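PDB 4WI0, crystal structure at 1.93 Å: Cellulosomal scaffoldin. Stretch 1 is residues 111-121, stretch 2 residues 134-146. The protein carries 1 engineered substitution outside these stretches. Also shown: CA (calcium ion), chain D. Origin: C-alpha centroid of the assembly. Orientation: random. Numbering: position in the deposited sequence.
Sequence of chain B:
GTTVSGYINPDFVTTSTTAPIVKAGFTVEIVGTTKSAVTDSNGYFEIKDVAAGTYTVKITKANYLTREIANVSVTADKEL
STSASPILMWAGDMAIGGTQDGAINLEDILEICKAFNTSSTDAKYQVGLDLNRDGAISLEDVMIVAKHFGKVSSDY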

# COMPACT_ATOMS: atom_id res chain seq x y z
N GLU B 111 -3.52 12.14 -1.39
CA GLU B 111 -3.34 12.66 -0.05
C GLU B 111 -2.29 11.85 0.72
O GLU B 111 -1.45 12.42 1.42
CB GLU B 111 -4.69 12.66 0.70
CG GLU B 111 -4.69 13.42 2.02
CD GLU B 111 -4.36 14.90 1.88
OE1 GLU B 111 -4.54 15.48 0.79
OE2 GLU B 111 -3.91 15.48 2.89
N ILE B 112 -2.35 10.52 0.60
CA ILE B 112 -1.37 9.63 1.23
C ILE B 112 0.02 9.82 0.61
O ILE B 112 1.04 9.84 1.32
CB ILE B 112 -1.82 8.15 1.12
CG1 ILE B 112 -3.09 7.93 1.95
CG2 ILE B 112 -0.72 7.21 1.59
CD1 ILE B 112 -3.89 6.71 1.54
N CYS B 113 0.06 9.99 -0.71
CA CYS B 113 1.31 10.11 -1.44
C CYS B 113 2.11 11.37 -1.11
O CYS B 113 3.29 11.45 -1.42
CB CYS B 113 1.05 10.00 -2.94
SG CYS B 113 0.66 8.31 -3.45
N LYS B 114 1.47 12.36 -0.48
CA LYS B 114 2.18 13.53 0.03
C LYS B 114 3.31 13.17 1.01
O LYS B 114 4.29 13.91 1.12
CB LYS B 114 1.21 14.50 0.69
CG LYS B 114 0.31 15.23 -0.30
CD LYS B 114 -0.72 16.12 0.38
CE LYS B 114 -1.67 16.71 -0.66
NZ LYS B 114 -2.66 17.65 -0.07
N ALA B 115 3.18 12.04 1.71
CA ALA B 115 4.23 11.58 2.62
C ALA B 115 4.70 10.16 2.30
O ALA B 115 5.06 9.42 3.20
CB ALA B 115 3.72 11.66 4.05
N PHE B 116 4.71 9.81 1.01
CA PHE B 116 5.05 8.46 0.59
C PHE B 116 6.50 8.09 0.93
O PHE B 116 7.40 8.91 0.78
CB PHE B 116 4.84 8.27 -0.91
CG PHE B 116 4.87 6.83 -1.35
CD1 PHE B 116 3.82 5.98 -1.05
CD2 PHE B 116 5.96 6.32 -2.07
CE1 PHE B 116 3.84 4.65 -1.45
CE2 PHE B 116 5.98 4.99 -2.46
CZ PHE B 116 4.92 4.15 -2.15
N ASN B 117 6.68 6.85 1.36
CA ASN B 117 7.99 6.33 1.76
C ASN B 117 8.58 7.05 2.96
O ASN B 117 9.72 7.50 2.93
CB ASN B 117 8.98 6.33 0.59
CG ASN B 117 10.20 5.45 0.85
OD1 ASN B 117 11.35 5.83 0.59
ND2 ASN B 117 9.95 4.26 1.37
N THR B 118 7.80 7.16 4.03
CA THR B 118 8.29 7.74 5.28
C THR B 118 7.97 6.79 6.42
O THR B 118 7.09 5.95 6.31
CB THR B 118 7.65 9.11 5.59
OG1 THR B 118 6.22 8.98 5.60
CG2 THR B 118 8.06 10.15 4.54
N SER B 119 8.72 6.93 7.51
CA SER B 119 8.40 6.23 8.75
C SER B 119 8.14 7.24 9.86
O SER B 119 8.40 8.43 9.70
CB SER B 119 9.53 5.26 9.13
OG SER B 119 10.71 5.96 9.40
N SER B 120 7.63 6.76 10.98
CA SER B 120 7.11 7.62 12.05
C SER B 120 8.10 8.65 12.63
O SER B 120 7.66 9.67 13.17
CB SER B 120 6.52 6.76 13.17
OG SER B 120 7.36 5.67 13.49
N THR B 121 9.40 8.39 12.52
CA THR B 121 10.43 9.33 12.99
C THR B 121 10.67 10.51 12.03
O THR B 121 11.23 11.53 12.43
CB THR B 121 11.78 8.63 13.21
OG1 THR B 121 12.25 8.07 11.97
CG2 THR B 121 11.65 7.53 14.24
N ASP B 134 1.30 0.70 10.84
CA ASP B 134 2.55 -0.06 11.03
C ASP B 134 3.78 0.84 11.20
O ASP B 134 4.91 0.34 11.23
CB ASP B 134 2.77 -1.10 9.91
CG ASP B 134 2.95 -0.47 8.51
OD1 ASP B 134 2.94 0.77 8.35
OD2 ASP B 134 3.10 -1.27 7.56
N GLY B 135 3.57 2.15 11.30
CA GLY B 135 4.66 3.10 11.54
C GLY B 135 5.39 3.53 10.29
O GLY B 135 6.49 4.07 10.37
N ALA B 136 4.78 3.28 9.13
CA ALA B 136 5.34 3.67 7.85
C ALA B 136 4.22 4.03 6.88
O ALA B 136 3.09 3.56 7.02
CB ALA B 136 6.16 2.53 7.27
N ILE B 137 4.52 4.89 5.92
CA ILE B 137 3.60 5.20 4.83
C ILE B 137 4.27 4.64 3.60
O ILE B 137 5.31 5.15 3.16
CB ILE B 137 3.31 6.71 4.70
CG1 ILE B 137 2.65 7.22 5.99
CG2 ILE B 137 2.38 6.97 3.53
CD1 ILE B 137 2.67 8.73 6.17
N SER B 138 3.70 3.56 3.07
CA SER B 138 4.32 2.77 2.01
C SER B 138 3.24 2.32 1.04
O SER B 138 2.10 2.76 1.13
CB SER B 138 5.05 1.57 2.63
OG SER B 138 4.17 0.73 3.36
N LEU B 139 3.61 1.44 0.10
CA LEU B 139 2.65 0.95 -0.90
C LEU B 139 1.47 0.20 -0.27
O LEU B 139 0.37 0.21 -0.82
CB LEU B 139 3.34 0.06 -1.94
CG LEU B 139 2.49 -0.39 -3.14
CD1 LEU B 139 1.78 0.79 -3.80
CD2 LEU B 139 3.35 -1.12 -4.15
N GLU B 140 1.70 -0.47 0.87
CA GLU B 140 0.60 -1.14 1.59
C GLU B 140 -0.58 -0.21 1.86
O GLU B 140 -1.73 -0.59 1.66
CB GLU B 140 1.09 -1.71 2.91
CG GLU B 140 1.91 -2.95 2.74
CD GLU B 140 2.47 -3.45 4.03
OE1 GLU B 140 1.65 -3.78 4.92
OE2 GLU B 140 3.73 -3.53 4.13
N ASP B 141 -0.28 0.99 2.35
CA ASP B 141 -1.31 1.98 2.66
C ASP B 141 -2.08 2.38 1.40
O ASP B 141 -3.30 2.49 1.43
CB ASP B 141 -0.68 3.22 3.29
CG ASP B 141 0.09 2.88 4.55
OD1 ASP B 141 -0.55 2.52 5.55
OD2 ASP B 141 1.34 2.94 4.51
N VAL B 142 -1.35 2.58 0.31
CA VAL B 142 -1.96 2.93 -0.98
C VAL B 142 -2.85 1.78 -1.50
O VAL B 142 -3.95 2.03 -2.01
CB VAL B 142 -0.87 3.31 -2.02
CG1 VAL B 142 -1.44 3.39 -3.43
CG2 VAL B 142 -0.21 4.63 -1.63
N MET B 143 -2.38 0.54 -1.38
CA MET B 143 -3.14 -0.62 -1.88
C MET B 143 -4.40 -0.88 -1.05
O MET B 143 -5.39 -1.39 -1.57
CB MET B 143 -2.29 -1.90 -1.92
CG MET B 143 -1.13 -1.86 -2.91
SD MET B 143 -1.61 -1.63 -4.63
CE MET B 143 -2.44 -3.19 -4.92
N ILE B 144 -4.38 -0.50 0.23
CA ILE B 144 -5.58 -0.57 1.06
C ILE B 144 -6.69 0.29 0.45
O ILE B 144 -7.84 -0.13 0.37
CB ILE B 144 -5.30 -0.13 2.51
CG1 ILE B 144 -4.51 -1.21 3.24
CG2 ILE B 144 -6.60 0.13 3.28
CD1 ILE B 144 -3.93 -0.75 4.55
N VAL B 145 -6.34 1.49 0.02
CA VAL B 145 -7.30 2.40 -0.61
C VAL B 145 -7.75 1.79 -1.93
O VAL B 145 -8.95 1.77 -2.23
CB VAL B 145 -6.70 3.81 -0.82
CG1 VAL B 145 -7.72 4.75 -1.46
CG2 VAL B 145 -6.22 4.40 0.50
N ALA B 146 -6.80 1.27 -2.71
CA ALA B 146 -7.11 0.64 -4.01
C ALA B 146 -8.10 -0.53 -3.92
O ALA B 146 -8.80 -0.82 -4.90
CB ALA B 146 -5.83 0.20 -4.70
CA CA D . 1.43 1.90 6.85
O HOH W 1 8.09 3.24 12.49
O HOH W 2 2.70 0.38 5.42

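Two kinds of contact join these stretches, a short antiparallel ladder of backbone hydrogen bonds and an apolar cluster beside it, and together they bury 566 Å² counted over both sides.

The ladder pairs Thr 118 with Ile 137 and Ser 119 with Ala 136. Its best-aligned bond runs from Ile 137 N to Thr 118 O, 2.8 Å and nearly straight. The carbonyl of Ile 137 receives two weak bonds in return: Asn 117 N lies 2.8 Å from Ile 137 O but at a poor angle, and Thr 118 N lies 3.3 Å from Ile 137 O. Farther along, Ser 120 N donates to Gly 135 O at 3.0 Å. Ser 119 and Ala 136 form the non-hydrogen-bonded pair, and their CA atoms come within 4.1 Å of each other. CA-H...O contacts supplement the ladder, with Ala 136 CA 3.3 Å from Thr 118 O and Ser 119 CA 3.3 Å from Gly 135 O. Gly 135 has a positive phi of 84°, a conformation that glycine adopts readily. A water extends this end of the ladder by donating to Gly 135 O and hydrogen-bonding Ser 120 OG.

Thr 118 and Ile 137 send their side chains to the same face of the sheet. The threonine hydroxyl is satisfied locally, with Thr 118 OG1 donating to Ala 115 O at 2.7 Å, so it can sit buried beside Ile 137. That isoleucine loses more surface to the other stretch than any other residue here. Its CG2 meets Ile 112 CG2 at 3.7 Å, while its CD1 reaches Ala 115 CB at 3.8 Å, where the small alanine side chain leaves room for it.

Ile 112 points toward the second helix, and its branched side chain touches several partners: its CD1 packs 3.4 Å from Val 145 CG2, and its CG2 lies 4.2 Å from Val 142 CG2. Phe 116 starts away from the other stretch, but its long side chain brings the ring back, placing CE1 3.5 Å from Ser 138 C and 4.1 Å from Val 142 CG2.

Calcium organizes the second stretch rather than bridging to the first. It binds Asp 134 OD1 and Ala 136 O, each at 2.4 Å, and both carboxylate oxygens of Asp 141. Asp 141 OD2 also accepts a hydrogen bond from Ser 138 N at 2.8 Å, tying the strand's exit to the helix, with Ser 138 at the N-cap position. Aspartate suits these sites because its short, charged side chain can serve the metal and nearby backbone NH groups together.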